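Local coordinates for structural protein VP1 (Trichodysplasia spinulosa-associated polyomavirus, PDB 4U60), which forms the pentameric building block of the polyomavirus capsid and binds sialylated glycans such as the GM1 oligosaccharide, thereby probably attaching the virus to host cells, at residues C[28-33]-C[263-269]; C[125-131]-C[211-217]; C[43-49]-C[259-264]. The contacts are given in a common frame with arbitrary orientation. Residue numbers count along the deposited sequence, not the author numbering.

Interaction 1: C[28-33]-C[263-269]; sequences YLNTRM and RGLPRYF
Two backbone hydrogen bonds tie residues 28-33 to residues 263-269: Leu29 N to Arg267 O at 2.9 Å and Arg267 N to Leu29 O at 3.1 Å, with N-H...O angles of 163° and 161°. Leu29 and Arg267 thus form an antiparallel hydrogen-bonded pair (CA-CA 5.5 Å), followed by the non-hydrogen-bonded pair Tyr28-Tyr268 (CA-CA 4.2 Å); the segments' end-to-end directions are 158° apart. CA-H...O contacts join Tyr28 CA to Arg267 O (3.2 Å) and Pro266 CA to Leu29 O (3.3 Å). Asn30 and Thr31 stay extended without direct pairing, and the chain turns at Met33 (phi/psi -87°/-16°). Thr31 OG1 lies 3.4 Å from Gly264 CA and Met33 CG 3.4 Å from Gly264 N; a CB on Gly264 would clash with both side chains. Leu29 (chi1 m, chi2 t) sets CD1 4.0 Å from CE1 of Phe269 (chi1 m). The contact joins jelly-roll strands 12-29 and 260-279: Leu29 and Phe269 pack on Cys246 and Val244 of strand 241-254, Arg267 salt-bridges Asp248 there, and Pro266 meets Leu145 of a neighbouring subunit.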
loop_
_atom_site.group_PDB
_atom_site.type_symbol
_atom_site.label_atom_id
_atom_site.label_comp_id
_atom_site.label_asym_id
_atom_site.label_seq_id
_atom_site.Cartn_x
_atom_site.Cartn_y
_atom_site.Cartn_z
ATOM N N TYR C 28 20.290 17.804 -14.193
ATOM C CA TYR C 28 19.930 16.390 -14.202
ATOM C C TYR C 28 21.204 15.579 -14.045
ATOM O O TYR C 28 22.319 16.062 -14.349
ATOM C CB TYR C 28 19.168 15.998 -15.494
ATOM C CG TYR C 28 20.003 16.175 -16.751
ATOM C CD1 TYR C 28 20.833 15.155 -17.213
ATOM C CD2 TYR C 28 20.009 17.376 -17.434
ATOM C CE1 TYR C 28 21.630 15.333 -18.343
ATOM C CE2 TYR C 28 20.805 17.570 -18.559
ATOM C CZ TYR C 28 21.623 16.539 -19.005
ATOM O OH TYR C 28 22.410 16.749 -20.124
ATOM N N LEU C 29 21.043 14.361 -13.546
ATOM C CA LEU C 29 22.123 13.395 -13.492
ATOM C C LEU C 29 21.713 12.132 -14.231
ATOM O O LEU C 29 20.674 11.544 -13.942
ATOM C CB LEU C 29 22.474 13.051 -12.043
ATOM C CG LEU C 29 23.079 14.207 -11.235
ATOM C CD1 LEU C 29 23.192 13.795 -9.777
ATOM C CD2 LEU C 29 24.433 14.639 -11.786
ATOM N N ASN C 30 22.546 11.732 -15.189
ATOM C CA ASN C 30 22.348 10.461 -15.847
ATOM C C ASN C 30 22.795 9.303 -14.971
ATOM O O ASN C 30 23.664 9.431 -14.106
ATOM C CB ASN C 30 23.030 10.422 -17.215
ATOM C CG ASN C 30 22.150 10.995 -18.309
ATOM O OD1 ASN C 30 21.006 10.572 -18.481
ATOM N ND2 ASN C 30 22.655 11.972 -19.023
ATOM N N THR C 31 22.162 8.163 -15.222
ATOM C CA THR C 31 22.347 6.977 -14.413
ATOM C C THR C 31 23.728 6.352 -14.637
ATOM O O THR C 31 24.337 6.505 -15.735
ATOM C CB THR C 31 21.234 5.956 -14.709
ATOM O OG1 THR C 31 21.154 5.003 -13.654
ATOM C CG2 THR C 31 21.462 5.229 -16.010
ATOM N N ARG C 32 24.234 5.683 -13.597
ATOM C CA ARG C 32 25.539 5.025 -13.633
ATOM C C ARG C 32 25.384 3.549 -13.259
ATOM O O ARG C 32 25.747 3.093 -12.177
ATOM C CB ARG C 32 26.537 5.746 -12.732
ATOM C CG ARG C 32 26.703 7.229 -13.073
ATOM C CD ARG C 32 27.328 7.401 -14.433
ATOM N NE ARG C 32 27.469 8.785 -14.884
ATOM C CZ ARG C 32 26.946 9.277 -15.998
ATOM N NH1 ARG C 32 26.160 8.547 -16.789
ATOM N NH2 ARG C 32 27.222 10.540 -16.342
ATOM N N MET C 33 24.840 2.797 -14.202
ATOM C CA MET C 33 24.580 1.392 -13.976
ATOM C C MET C 33 25.730 0.454 -14.274
ATOM O O MET C 33 25.695 -0.697 -13.865
ATOM C CB MET C 33 23.370 0.981 -14.812
ATOM C CG MET C 33 22.044 1.610 -14.372
ATOM S SD MET C 33 21.502 1.135 -12.711
ATOM C CE MET C 33 22.055 2.525 -11.731
ATOM N N ARG C 263 18.903 -1.780 -15.187
ATOM C CA ARG C 263 18.451 -0.595 -15.910
ATOM C C ARG C 263 18.214 0.555 -14.937
ATOM O O ARG C 263 17.545 0.362 -13.910
ATOM C CB ARG C 263 17.156 -0.889 -16.647
ATOM C CG ARG C 263 16.498 0.296 -17.339
ATOM C CD ARG C 263 17.457 1.041 -18.266
ATOM N NE ARG C 263 16.764 1.895 -19.218
ATOM C CZ ARG C 263 17.340 2.865 -19.920
ATOM N NH1 ARG C 263 18.617 3.145 -19.731
ATOM N NH2 ARG C 263 16.628 3.599 -20.760
ATOM N N GLY C 264 18.769 1.730 -15.274
ATOM C CA GLY C 264 18.643 2.929 -14.476
ATOM C C GLY C 264 18.031 4.050 -15.270
ATOM O O GLY C 264 18.055 4.014 -16.503
ATOM N N LEU C 265 17.471 5.041 -14.555
ATOM C CA LEU C 265 16.908 6.221 -15.185
ATOM C C LEU C 265 17.550 7.493 -14.624
ATOM O O LEU C 265 18.041 7.499 -13.482
ATOM C CB LEU C 265 15.392 6.278 -14.984
ATOM C CG LEU C 265 14.582 5.218 -15.761
ATOM C CD1 LEU C 265 13.112 5.364 -15.407
ATOM C CD2 LEU C 265 14.762 5.316 -17.267
ATOM N N PRO C 266 17.512 8.576 -15.408
ATOM C CA PRO C 266 18.047 9.837 -14.932
ATOM C C PRO C 266 17.118 10.503 -13.921
ATOM O O PRO C 266 15.937 10.168 -13.838
ATOM C CB PRO C 266 18.159 10.692 -16.207
ATOM C CG PRO C 266 17.397 9.975 -17.286
ATOM C CD PRO C 266 16.852 8.705 -16.717
ATOM N N ARG C 267 17.668 11.430 -13.153
ATOM C CA ARG C 267 16.894 12.204 -12.207
ATOM C C ARG C 267 17.153 13.685 -12.451
ATOM O O ARG C 267 18.300 14.112 -12.677
ATOM C CB ARG C 267 17.285 11.834 -10.781
ATOM C CG ARG C 267 16.513 12.589 -9.713
ATOM C CD ARG C 267 16.839 12.027 -8.334
ATOM N NE ARG C 267 16.146 10.767 -8.034
ATOM C CZ ARG C 267 14.957 10.668 -7.440
ATOM N NH1 ARG C 267 14.263 11.757 -7.097
ATOM N NH2 ARG C 267 14.436 9.478 -7.179
ATOM N N TYR C 268 16.071 14.447 -12.374
ATOM C CA TYR C 268 16.079 15.892 -12.506
ATOM C C TYR C 268 15.943 16.551 -11.145
ATOM O O TYR C 268 15.276 16.018 -10.263
ATOM C CB TYR C 268 14.891 16.285 -13.378
ATOM C CG TYR C 268 14.572 17.758 -13.350
ATOM C CD1 TYR C 268 15.213 18.640 -14.211
ATOM C CD2 TYR C 268 13.627 18.266 -12.466
ATOM C CE1 TYR C 268 14.924 20.012 -14.195
ATOM C CE2 TYR C 268 13.326 19.622 -12.444
ATOM C CZ TYR C 268 13.968 20.486 -13.317
ATOM O OH TYR C 268 13.666 21.831 -13.307
ATOM N N PHE C 269 16.560 17.718 -10.986
ATOM C CA PHE C 269 16.493 18.493 -9.758
ATOM C C PHE C 269 16.303 19.969 -10.051
ATOM O O PHE C 269 16.958 20.513 -10.934
ATOM C CB PHE C 269 17.798 18.387 -8.951
ATOM C CG PHE C 269 18.239 16.990 -8.623
ATOM C CD1 PHE C 269 18.980 16.257 -9.542
ATOM C CD2 PHE C 269 17.993 16.437 -7.364
ATOM C CE1 PHE C 269 19.453 14.995 -9.232
ATOM C CE2 PHE C 269 18.452 15.152 -7.071
ATOM C CZ PHE C 269 19.172 14.453 -8.021
#

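Interaction 2: C[125-131]-C[211-217]; sequences VEGMNFH and QSTPPVL
This is a largely buried, water-rich meeting of two loop segments, where residues 125-128 lead into strand 129-136 and residues 211-215 lead into strand 216-220. The backbones come closest at Gly127 and Ser212 (CA-CA 4.0 Å), and a single direct hydrogen bond links them, Gly127 N to Thr213 O (2.8 Å, 152°). Gly127 has phi/psi of 108°/-148°, a conformation that would jam a CB against the preceding carbonyl; that CB would also clash with Gln211 O. Five waters span polar gaps. Water 1 donates to Glu126 O (2.9 Å) and Gln211 O (2.8 Å), water 5 accepts from Met128 N (2.9 Å) and donates to Gln211 O (2.8 Å), and water 3 joins Glu126 OE1 (chi1 p, chi2 t; 3.0 Å) to Ser212 O (2.9 Å). Pro215 and Leu217 supply apolar surface: Pro215 CG lies 3.8 Å from Glu126 CA, Pro215 CD 4.1 Å from Glu126 CB, and Leu217 CD2 3.5 Å from both Asn129 OD1 and His131 NE2. His131 NE2 donates to Asn129 OD1 (2.8 Å), while His131 ND1 bonds Asp248. Glu126 OE2 bonds Gln211 of one neighbouring subunit, with which Val216 and Leu217 pair antiparallel, and Gln211 bonds Glu126 of another, so this pair recurs at both flanking interfaces. Most polar links between the loops thus run through ordered water, while Pro215 and Leu217 pack directly.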
loop_
_atom_site.group_PDB
_atom_site.type_symbol
_atom_site.label_atom_id
_atom_site.label_comp_id
_atom_site.label_asym_id
_atom_site.label_seq_id
_atom_site.Cartn_x
_atom_site.Cartn_y
_atom_site.Cartn_z
ATOM N N VAL C 125 11.158 -4.383 -18.237
ATOM C CA VAL C 125 12.189 -4.192 -17.225
ATOM C C VAL C 125 11.498 -4.293 -15.876
ATOM O O VAL C 125 10.505 -3.610 -15.627
ATOM C CB VAL C 125 12.869 -2.826 -17.379
ATOM C CG1 VAL C 125 13.696 -2.481 -16.153
ATOM C CG2 VAL C 125 13.729 -2.795 -18.629
ATOM N N GLU C 126 11.997 -5.168 -15.015
ATOM C CA GLU C 126 11.274 -5.526 -13.799
ATOM C C GLU C 126 12.244 -6.081 -12.752
ATOM O O GLU C 126 13.373 -6.469 -13.079
ATOM C CB GLU C 126 10.142 -6.508 -14.115
ATOM C CG GLU C 126 10.638 -7.848 -14.642
ATOM C CD GLU C 126 9.555 -8.785 -15.102
ATOM O OE1 GLU C 126 8.370 -8.407 -15.121
ATOM O OE2 GLU C 126 9.894 -9.948 -15.406
ATOM N N GLY C 127 11.788 -6.123 -11.502
ATOM C CA GLY C 127 12.586 -6.579 -10.391
ATOM C C GLY C 127 13.014 -5.451 -9.473
ATOM O O GLY C 127 12.336 -4.437 -9.298
ATOM N N MET C 128 14.184 -5.640 -8.893
ATOM C CA MET C 128 14.697 -4.754 -7.872
ATOM C C MET C 128 14.625 -3.270 -8.254
ATOM O O MET C 128 15.070 -2.885 -9.343
ATOM C CB MET C 128 16.167 -5.119 -7.647
ATOM C CG MET C 128 16.788 -4.338 -6.539
ATOM S SD MET C 128 18.588 -4.419 -6.605
ATOM C CE MET C 128 18.850 -6.157 -6.414
ATOM N N ASN C 129 14.082 -2.451 -7.341
ATOM C CA ASN C 129 14.100 -1.002 -7.462
ATOM C C ASN C 129 14.871 -0.414 -6.307
ATOM O O ASN C 129 14.748 -0.880 -5.168
ATOM C CB ASN C 129 12.696 -0.397 -7.520
ATOM C CG ASN C 129 12.191 -0.241 -8.946
ATOM O OD1 ASN C 129 12.019 0.886 -9.433
ATOM N ND2 ASN C 129 12.039 -1.367 -9.647
ATOM N N PHE C 130 15.675 0.592 -6.613
ATOM C CA PHE C 130 16.461 1.307 -5.604
ATOM C C PHE C 130 16.481 2.755 -6.014
ATOM O O PHE C 130 16.923 3.076 -7.117
ATOM C CB PHE C 130 17.872 0.720 -5.469
ATOM C CG PHE C 130 18.779 1.479 -4.539
ATOM C CD1 PHE C 130 18.589 1.427 -3.169
ATOM C CD2 PHE C 130 19.821 2.243 -5.033
ATOM C CE1 PHE C 130 19.446 2.130 -2.316
ATOM C CE2 PHE C 130 20.670 2.940 -4.183
ATOM C CZ PHE C 130 20.474 2.883 -2.832
ATOM N N HIS C 131 15.988 3.632 -5.143
ATOM C CA HIS C 131 15.859 5.054 -5.441
ATOM C C HIS C 131 16.328 5.861 -4.274
ATOM O O HIS C 131 15.807 5.720 -3.170
ATOM C CB HIS C 131 14.408 5.422 -5.782
ATOM C CG HIS C 131 13.905 4.645 -6.939
ATOM N ND1 HIS C 131 14.210 5.004 -8.228
ATOM C CD2 HIS C 131 13.232 3.480 -7.021
ATOM C CE1 HIS C 131 13.722 4.105 -9.063
ATOM N NE2 HIS C 131 13.120 3.172 -8.353
ATOM N N GLN C 211 12.718 -10.840 -7.045
ATOM C CA GLN C 211 13.303 -11.278 -8.329
ATOM C C GLN C 211 12.767 -10.586 -9.584
ATOM O O GLN C 211 13.558 -10.068 -10.414
ATOM C CB GLN C 211 13.121 -12.795 -8.474
ATOM C CG GLN C 211 14.037 -13.576 -7.557
ATOM C CD GLN C 211 13.809 -15.078 -7.600
ATOM O OE1 GLN C 211 13.550 -15.662 -8.657
ATOM N NE2 GLN C 211 13.862 -15.707 -6.442
ATOM N N SER C 212 11.440 -10.618 -9.716
ATOM C CA SER C 212 10.719 -10.094 -10.885
ATOM C C SER C 212 9.637 -9.094 -10.480
ATOM O O SER C 212 8.672 -8.865 -11.222
ATOM C CB SER C 212 10.063 -11.243 -11.649
ATOM O OG SER C 212 11.007 -12.247 -11.978
ATOM N N THR C 213 9.830 -8.475 -9.330
ATOM C CA THR C 213 8.869 -7.560 -8.742
ATOM C C THR C 213 8.451 -6.439 -9.669
ATOM O O THR C 213 9.289 -5.824 -10.336
ATOM C CB THR C 213 9.503 -6.957 -7.480
ATOM O OG1 THR C 213 10.128 -8.032 -6.767
ATOM C CG2 THR C 213 8.459 -6.259 -6.628
ATOM N N PRO C 214 7.141 -6.124 -9.693
ATOM C CA PRO C 214 6.725 -4.985 -10.493
ATOM C C PRO C 214 7.364 -3.681 -10.007
ATOM O O PRO C 214 7.285 -3.360 -8.819
ATOM C CB PRO C 214 5.204 -4.939 -10.302
ATOM C CG PRO C 214 4.834 -6.316 -9.936
ATOM C CD PRO C 214 5.995 -6.880 -9.161
ATOM N N PRO C 215 8.009 -2.932 -10.905
ATOM C CA PRO C 215 8.382 -1.574 -10.548
ATOM C C PRO C 215 7.158 -0.710 -10.308
ATOM O O PRO C 215 6.192 -0.800 -11.060
ATOM C CB PRO C 215 9.170 -1.071 -11.795
ATOM C CG PRO C 215 9.587 -2.337 -12.489
ATOM C CD PRO C 215 8.465 -3.296 -12.263
ATOM N N VAL C 216 7.185 0.063 -9.222
ATOM C CA VAL C 216 6.100 1.001 -8.921
ATOM C C VAL C 216 6.720 2.383 -8.864
ATOM O O VAL C 216 7.549 2.659 -7.983
ATOM C CB VAL C 216 5.414 0.640 -7.594
ATOM C CG1 VAL C 216 4.350 1.674 -7.270
ATOM C CG2 VAL C 216 4.791 -0.748 -7.679
ATOM N N LEU C 217 6.374 3.234 -9.828
ATOM C CA LEU C 217 7.057 4.494 -10.041
ATOM C C LEU C 217 6.044 5.597 -10.249
ATOM O O LEU C 217 4.927 5.350 -10.757
ATOM C CB LEU C 217 7.997 4.400 -11.260
ATOM C CG LEU C 217 9.117 3.352 -11.211
ATOM C CD1 LEU C 217 9.706 3.050 -12.590
ATOM C CD2 LEU C 217 10.232 3.787 -10.296
HETATM O O HOH W 1 13.770 -9.310 -13.122
HETATM O O HOH W 2 12.148 -11.055 -14.525
HETATM O O HOH W 3 6.656 -9.762 -13.122
HETATM O O HOH W 4 10.139 -3.250 -7.673
HETATM O O HOH W 5 15.310 -8.268 -9.089
#

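Interaction 3: C[43-49]-C[259-264]; sequences YGYSEKV and DMQYRG
Tyr45, Gln261 and Arg263 bury the most surface here (78, 74 and 71 Å²), where the loop 43-49 runs along the start of strand 260-279. Tyr45 and Arg263 face each other across a single backbone bridge (CA-CA 4.6 Å). The Arg263 guanidinium lies flat on the Tyr45 ring, planes at 4° and centres 4.5 Å apart: an off-centre cation-pi contact with CZ 4.4 Å from the ring centroid. A CH-pi contact adds Arg263 CD 3.7 Å from that centroid. With chi1 t and chi2 p, Arg263 also brings NH1 to Gly44 O (3.1 Å), which takes a second bond from Gly264 N (3.2 Å). Gly44 has phi/psi of 82°/6°, and a CB there would clash with Arg263 NH1.

Gln261 sends NE2 to Ser46 O (2.9 Å), while its OE1 bonds a glycerol probably from the crystallisation liquor. Ser46 N donates to Tyr262 O (3.0 Å); its OG, with chi1 p, accepts from Tyr262 N (2.9 Å) and donates to Glu47 O (2.7 Å), standing in for a backbone acceptor. Val49 N closes the series on Met260 O (2.8 Å, 176°), and water 7 joins Val49 O to Met260 N, 2.9 Å from each. Lys48 NZ stays 4.0 Å from Asp259 OD2, beyond a salt bridge.

Tyr45 OH bonds Gly147 O, and Arg263 NH1 bonds Gln170 O, of a neighbouring subunit. Mixed backbone and side-chain bonding thus joins segment 43-49, which leads directly into glycan-pocket residues 50-53, to the strand; the Val49 side chain lies about 7 Å from a bound sialic acid.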
loop_
_atom_site.group_PDB
_atom_site.type_symbol
_atom_site.label_atom_id
_atom_site.label_comp_id
_atom_site.label_asym_id
_atom_site.label_seq_id
_atom_site.Cartn_x
_atom_site.Cartn_y
_atom_site.Cartn_z
ATOM N N TYR C 43 24.391 1.912 -22.886
ATOM C CA TYR C 43 24.389 3.062 -21.983
ATOM C C TYR C 43 23.098 3.088 -21.179
ATOM O O TYR C 43 22.010 2.855 -21.708
ATOM C CB TYR C 43 24.496 4.350 -22.764
ATOM C CG TYR C 43 24.486 5.615 -21.942
ATOM C CD1 TYR C 43 25.442 5.832 -20.963
ATOM C CD2 TYR C 43 23.567 6.632 -22.195
ATOM C CE1 TYR C 43 25.476 7.021 -20.250
ATOM C CE2 TYR C 43 23.599 7.815 -21.477
ATOM C CZ TYR C 43 24.563 8.004 -20.520
ATOM O OH TYR C 43 24.649 9.175 -19.789
ATOM N N GLY C 44 23.225 3.395 -19.907
ATOM C CA GLY C 44 22.082 3.381 -18.997
ATOM C C GLY C 44 21.707 2.026 -18.457
ATOM O O GLY C 44 20.673 1.904 -17.799
ATOM N N TYR C 45 22.517 1.023 -18.763
ATOM C CA TYR C 45 22.360 -0.334 -18.270
ATOM C C TYR C 45 23.699 -0.786 -17.713
ATOM O O TYR C 45 24.749 -0.246 -18.087
ATOM C CB TYR C 45 21.975 -1.319 -19.363
ATOM C CG TYR C 45 20.612 -1.139 -20.035
ATOM C CD1 TYR C 45 20.423 -0.214 -21.054
ATOM C CD2 TYR C 45 19.540 -1.955 -19.692
ATOM C CE1 TYR C 45 19.192 -0.074 -21.695
ATOM C CE2 TYR C 45 18.310 -1.828 -20.310
ATOM C CZ TYR C 45 18.123 -0.886 -21.301
ATOM O OH TYR C 45 16.924 -0.777 -21.955
ATOM N N SER C 46 23.689 -1.807 -16.861
ATOM C CA SER C 46 24.936 -2.483 -16.522
ATOM C C SER C 46 25.331 -3.441 -17.645
ATOM O O SER C 46 24.550 -3.744 -18.572
ATOM C CB SER C 46 24.780 -3.267 -15.227
ATOM O OG SER C 46 23.986 -4.415 -15.428
ATOM N N GLU C 47 26.573 -3.915 -17.577
ATOM C CA GLU C 47 26.968 -5.096 -18.302
ATOM C C GLU C 47 26.202 -6.283 -17.720
ATOM O O GLU C 47 25.614 -6.183 -16.612
ATOM C CB GLU C 47 28.472 -5.327 -18.174
ATOM C CG GLU C 47 29.310 -4.197 -18.753
ATOM C CD GLU C 47 29.133 -4.011 -20.243
ATOM O OE1 GLU C 47 28.964 -5.010 -20.980
ATOM O OE2 GLU C 47 29.257 -2.864 -20.712
ATOM N N LYS C 48 26.219 -7.401 -18.436
ATOM C CA LYS C 48 25.547 -8.619 -17.953
ATOM C C LYS C 48 25.984 -8.998 -16.544
ATOM O O LYS C 48 27.185 -9.059 -16.237
ATOM C CB LYS C 48 25.789 -9.793 -18.901
ATOM C CG LYS C 48 25.056 -9.646 -20.219
ATOM C CD LYS C 48 25.445 -10.703 -21.227
ATOM C CE LYS C 48 24.943 -10.326 -22.616
ATOM N NZ LYS C 48 25.396 -11.277 -23.636
ATOM N N VAL C 49 25.010 -9.291 -15.692
ATOM C CA VAL C 49 25.283 -9.775 -14.355
ATOM C C VAL C 49 25.880 -11.181 -14.395
ATOM O O VAL C 49 25.453 -12.036 -15.178
ATOM C CB VAL C 49 23.977 -9.748 -13.516
ATOM C CG1 VAL C 49 24.168 -10.432 -12.181
ATOM C CG2 VAL C 49 23.514 -8.309 -13.320
ATOM N N ASP C 259 20.165 -13.908 -19.651
ATOM C CA ASP C 259 21.153 -12.923 -19.184
ATOM C C ASP C 259 20.481 -11.604 -18.797
ATOM O O ASP C 259 19.577 -11.137 -19.496
ATOM C CB ASP C 259 22.201 -12.666 -20.271
ATOM C CG ASP C 259 21.583 -12.395 -21.627
ATOM O OD1 ASP C 259 21.018 -13.336 -22.246
ATOM O OD2 ASP C 259 21.657 -11.228 -22.084
ATOM N N MET C 260 20.907 -11.015 -17.685
ATOM C CA MET C 260 20.217 -9.849 -17.134
ATOM C C MET C 260 21.157 -8.676 -16.925
ATOM O O MET C 260 22.343 -8.852 -16.584
ATOM C CB MET C 260 19.502 -10.217 -15.833
ATOM C CG MET C 260 18.339 -11.175 -16.067
ATOM S SD MET C 260 17.606 -11.966 -14.615
ATOM C CE MET C 260 16.839 -10.552 -13.835
ATOM N N GLN C 261 20.612 -7.475 -17.090
ATOM C CA GLN C 261 21.335 -6.213 -16.910
ATOM C C GLN C 261 20.498 -5.257 -16.075
ATOM O O GLN C 261 19.294 -5.117 -16.319
ATOM C CB GLN C 261 21.553 -5.552 -18.265
ATOM C CG GLN C 261 22.467 -6.297 -19.209
ATOM C CD GLN C 261 22.356 -5.723 -20.597
ATOM O OE1 GLN C 261 21.486 -6.130 -21.383
ATOM N NE2 GLN C 261 23.208 -4.751 -20.908
ATOM N N TYR C 262 21.118 -4.566 -15.125
ATOM C CA TYR C 262 20.456 -3.470 -14.444
ATOM C C TYR C 262 20.051 -2.395 -15.431
ATOM O O TYR C 262 20.763 -2.136 -16.385
ATOM C CB TYR C 262 21.383 -2.783 -13.452
ATOM C CG TYR C 262 21.672 -3.487 -12.173
ATOM C CD1 TYR C 262 20.832 -3.347 -11.092
ATOM C CD2 TYR C 262 22.792 -4.296 -12.036
ATOM C CE1 TYR C 262 21.110 -3.953 -9.875
ATOM C CE2 TYR C 262 23.065 -4.934 -10.839
ATOM C CZ TYR C 262 22.233 -4.752 -9.753
ATOM O OH TYR C 262 22.479 -5.333 -8.536
ATOM N N ARG C 263 18.903 -1.780 -15.187
ATOM C CA ARG C 263 18.451 -0.595 -15.910
ATOM C C ARG C 263 18.214 0.555 -14.937
ATOM O O ARG C 263 17.545 0.362 -13.910
ATOM C CB ARG C 263 17.156 -0.889 -16.647
ATOM C CG ARG C 263 16.498 0.296 -17.339
ATOM C CD ARG C 263 17.457 1.041 -18.266
ATOM N NE ARG C 263 16.764 1.895 -19.218
ATOM C CZ ARG C 263 17.340 2.865 -19.920
ATOM N NH1 ARG C 263 18.617 3.145 -19.731
ATOM N NH2 ARG C 263 16.628 3.599 -20.760
ATOM N N GLY C 264 18.769 1.730 -15.274
ATOM C CA GLY C 264 18.643 2.929 -14.476
ATOM C C GLY C 264 18.031 4.050 -15.270
ATOM O O GLY C 264 18.055 4.014 -16.503
HETATM O O HOH W 6 14.719 -0.245 -20.519
HETATM O O HOH W 7 22.718 -12.444 -15.877
#

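How the interactions relate
All three contacts lie mostly buried, but interaction 1 is nearest the chain centre, about 9 Å between centres against about 17 Å for the others. Interactions 1 and 3 share Arg263 and Gly264 and occupy successive parts of strand 260-279: in 1 the hydrogen bonds are a regular antiparallel backbone pair, whereas in 3 side chains substitute for part of the backbone bonding. They meet directly, with Met33 CB 3.4 Å from Tyr45 C. Interaction 2, nested in sequence within both, has one direct hydrogen bond and five bridging waters; Val125 CG1 packs 3.8 Å from Arg263 CB, and Met128 SD lies 4.2 Å from Tyr262 CE1. Each of these contacts also lies against the pentamer interfaces.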